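Local coordinates for nuclear movement protein (Encephalitozoon cuniculi, PDB 2O30) that is of unknown function but, as a CS-domain protein of the NudC-like p23 family, may bind unfolded proteins, at residues K6-D10 with W84-L88. The protein carries 1 engineered substitution. Numbering follows the deposited sequence.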
ATOM      1  N   LYS A   6       8.699  -1.141  17.020  1.00 26.57           N
ATOM      2  CA  LYS A   6       8.910  -0.406  15.767  1.00 25.35           C
ATOM      3  C   LYS A   6       8.040   0.856  15.690  1.00 24.51           C
ATOM      4  O   LYS A   6       8.274   1.725  14.845  1.00 23.12           O
ATOM      5  CB  LYS A   6       8.656  -1.311  14.566  1.00 26.40           C
ATOM      6  CG  LYS A   6       9.567  -2.552  14.492  1.00 27.96           C
ATOM      7  CD  LYS A   6       9.181  -3.415  13.307  1.00 33.71           C
ATOM      8  CE  LYS A   6      10.258  -4.420  12.939  1.00 37.83           C
ATOM      9  NZ  LYS A   6       9.951  -5.016  11.600  1.00 40.89           N
ATOM     10  N   TYR A   7       7.052   0.960  16.584  1.00 23.12           N
ATOM     11  CA  TYR A   7       6.145   2.124  16.609  1.00 22.01           C
ATOM     12  C   TYR A   7       5.547   2.257  18.005  1.00 21.25           C
ATOM     13  O   TYR A   7       5.688   1.354  18.831  1.00 21.29           O
ATOM     14  CB  TYR A   7       5.004   1.919  15.622  1.00 22.90           C
ATOM     15  CG  TYR A   7       4.147   0.717  15.976  1.00 23.31           C
ATOM     16  CD1 TYR A   7       4.472  -0.548  15.501  1.00 25.45           C
ATOM     17  CD2 TYR A   7       3.025   0.849  16.813  1.00 24.15           C
ATOM     18  CE1 TYR A   7       3.704  -1.666  15.835  1.00 27.33           C
ATOM     19  CE2 TYR A   7       2.252  -0.267  17.156  1.00 24.97           C
ATOM     20  CZ  TYR A   7       2.603  -1.513  16.655  1.00 26.32           C
ATOM     21  OH  TYR A   7       1.853  -2.625  16.960  1.00 27.70           O
ATOM     22  N   THR A   8       4.919   3.397  18.253  1.00 20.57           N
ATOM     23  CA  THR A   8       4.063   3.553  19.437  1.00 20.07           C
ATOM     24  C   THR A   8       2.719   4.045  18.970  1.00 19.43           C
ATOM     25  O   THR A   8       2.552   4.452  17.828  1.00 18.45           O
ATOM     26  CB  THR A   8       4.638   4.537  20.471  1.00 19.32           C
ATOM     27  OG1 THR A   8       4.934   5.804  19.863  1.00 21.64           O
ATOM     28  CG2 THR A   8       5.918   3.950  21.104  1.00 21.42           C
ATOM     29  N   TRP A   9       1.741   4.011  19.862  1.00 19.88           N
ATOM     30  CA  TRP A   9       0.452   4.534  19.473  1.00 19.67           C
ATOM     31  C   TRP A   9      -0.277   5.076  20.691  1.00 20.81           C
ATOM     32  O   TRP A   9       0.056   4.745  21.833  1.00 20.16           O
ATOM     33  CB  TRP A   9      -0.405   3.435  18.809  1.00 21.00           C
ATOM     34  CG  TRP A   9      -0.854   2.350  19.776  1.00 20.27           C
ATOM     35  CD1 TRP A   9      -0.106   1.314  20.252  1.00 19.12           C
ATOM     36  CD2 TRP A   9      -2.163   2.215  20.385  1.00 19.04           C
ATOM     37  NE1 TRP A   9      -0.861   0.532  21.123  1.00 19.65           N
ATOM     38  CE2 TRP A   9      -2.117   1.069  21.218  1.00 20.32           C
ATOM     39  CE3 TRP A   9      -3.359   2.957  20.299  1.00 21.23           C
ATOM     40  CZ2 TRP A   9      -3.229   0.644  21.982  1.00 21.68           C
ATOM     41  CZ3 TRP A   9      -4.473   2.518  21.036  1.00 21.44           C
ATOM     42  CH2 TRP A   9      -4.387   1.378  21.861  1.00 20.74           C
ATOM     43  N   ASP A  10      -1.284   5.891  20.420  1.00 20.37           N
ATOM     44  CA  ASP A  10      -2.134   6.444  21.473  1.00 21.69           C
ATOM     45  C   ASP A  10      -3.500   6.699  20.867  1.00 21.43           C
ATOM     46  O   ASP A  10      -3.712   6.454  19.684  1.00 20.27           O
ATOM     47  CB  ASP A  10      -1.552   7.734  22.060  1.00 22.83           C
ATOM     48  CG  ASP A  10      -1.412   8.836  21.038  1.00 28.39           C
ATOM     49  OD1 ASP A  10      -2.400   9.540  20.740  1.00 33.72           O
ATOM     50  OD2 ASP A  10      -0.290   9.030  20.542  1.00 35.45           O
ATOM     51  N   TRP A  84     -10.000   1.634  22.755  1.00 24.13           N
ATOM     52  CA  TRP A  84      -9.466   0.365  22.257  1.00 24.00           C
ATOM     53  C   TRP A  84      -8.466  -0.168  23.269  1.00 24.87           C
ATOM     54  O   TRP A  84      -7.582   0.576  23.704  1.00 24.75           O
ATOM     55  CB  TRP A  84      -8.687   0.585  20.953  1.00 23.59           C
ATOM     56  CG  TRP A  84      -9.489   0.994  19.750  1.00 23.39           C
ATOM     57  CD1 TRP A  84     -10.755   1.553  19.717  1.00 23.38           C
ATOM     58  CD2 TRP A  84      -9.058   0.893  18.391  1.00 23.20           C
ATOM     59  NE1 TRP A  84     -11.127   1.787  18.403  1.00 23.19           N
ATOM     60  CE2 TRP A  84     -10.103   1.393  17.576  1.00 23.50           C
ATOM     61  CE3 TRP A  84      -7.881   0.425  17.779  1.00 23.97           C
ATOM     62  CZ2 TRP A  84     -10.002   1.444  16.176  1.00 22.38           C
ATOM     63  CZ3 TRP A  84      -7.786   0.462  16.389  1.00 22.90           C
ATOM     64  CH2 TRP A  84      -8.846   0.971  15.603  1.00 23.03           C
ATOM     65  N   ASP A  85      -8.605  -1.444  23.627  1.00 26.14           N
ATOM     66  CA  ASP A  85      -7.644  -2.138  24.495  1.00 27.79           C
ATOM     67  C   ASP A  85      -6.251  -2.308  23.871  1.00 26.97           C
ATOM     68  O   ASP A  85      -5.235  -2.336  24.582  1.00 26.78           O
ATOM     69  CB  ASP A  85      -8.169  -3.541  24.845  1.00 28.60           C
ATOM     70  CG  ASP A  85      -9.304  -3.522  25.858  1.00 33.94           C
ATOM     71  OD1 ASP A  85      -9.759  -2.430  26.280  1.00 37.08           O
ATOM     72  OD2 ASP A  85      -9.744  -4.630  26.237  1.00 38.79           O
ATOM     73  N   SER A  86      -6.216  -2.471  22.547  1.00 26.56           N
ATOM     74  CA  SER A  86      -4.958  -2.653  21.825  1.00 25.61           C
ATOM     75  C   SER A  86      -5.113  -2.001  20.451  1.00 25.48           C
ATOM     76  O   SER A  86      -6.232  -1.704  20.028  1.00 24.87           O
ATOM     77  CB  SER A  86      -4.601  -4.136  21.715  1.00 25.81           C
ATOM     78  OG  SER A  86      -5.532  -4.841  20.905  1.00 25.81           O
ATOM     79  N   LEU A  87      -3.997  -1.764  19.761  1.00 25.33           N
ATOM     80  CA  LEU A  87      -4.058  -1.165  18.428  1.00 25.50           C
ATOM     81  C   LEU A  87      -4.516  -2.204  17.418  1.00 25.71           C
ATOM     82  O   LEU A  87      -5.323  -1.909  16.539  1.00 25.06           O
ATOM     83  CB  LEU A  87      -2.673  -0.669  18.017  1.00 24.70           C
ATOM     84  CG  LEU A  87      -2.581  -0.048  16.623  1.00 24.92           C
ATOM     85  CD1 LEU A  87      -3.434   1.234  16.540  1.00 23.01           C
ATOM     86  CD2 LEU A  87      -1.112   0.266  16.307  1.00 25.26           C
ATOM     87  N   LEU A  88      -3.996  -3.418  17.567  1.00 27.20           N
ATOM     88  CA  LEU A  88      -4.175  -4.477  16.574  1.00 29.58           C
ATOM     89  C   LEU A  88      -4.952  -5.662  17.151  1.00 31.90           C
ATOM     90  O   LEU A  88      -5.065  -5.806  18.380  1.00 32.71           O
ATOM     91  CB  LEU A  88      -2.821  -4.943  16.051  1.00 29.54           C
ATOM     92  CG  LEU A  88      -1.900  -3.893  15.417  1.00 28.87           C
ATOM     93  CD1 LEU A  88      -0.574  -4.537  14.997  1.00 31.21           C
ATOM     94  CD2 LEU A  88      -2.571  -3.225  14.240  1.00 28.55           C
TER
HETATM   95  O   HOH W   1      -1.454  -2.481  21.710  1.00 31.16           O
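Tyr7 and Trp9 sit two residues apart on an extended backbone, so both CA-to-CB bonds point toward 84-88, while those of Thr8 and Asp10 point away. The two aromatics share one conformation, chi1 p with chi2 near -80 to -90°, in which the broad indole of Trp9 lays a face on Leu87 and the phenol of Tyr7 meets the same leucine farther out. Leu87 CB lies 3.6 Å from the centroid of the Trp9 five-membered ring, 7° off the normal, a CH-pi contact, and Trp9 CZ2 comes within 3.4 Å of Leu87 N. Leucine suits this place because Leu87 (chi1 t, chi2 p) also brings its CD2 within 3.5 Å of Tyr7 CE2, so one aliphatic side chain serves two aromatics. The CS domain is an antiparallel beta-sandwich of the HSP20 clan; here the loop after strand 71-78 packs against Tyr7 and Trp9 at the start of strand 8-12, and Leu87 also packs on Ile16 and Leu54. Tyr7 OH reaches Leu88 CD1 at 3.7 Å. No direct hydrogen bond joins the segments, but the O of water 1 accepts one from Leu87 N (3.3 Å) and a weak one from Trp9 NE1 (3.1 Å). Ser86, its CA-to-CB bond directed away from 6-10, donates from OG to Leu88 O at 2.7 Å.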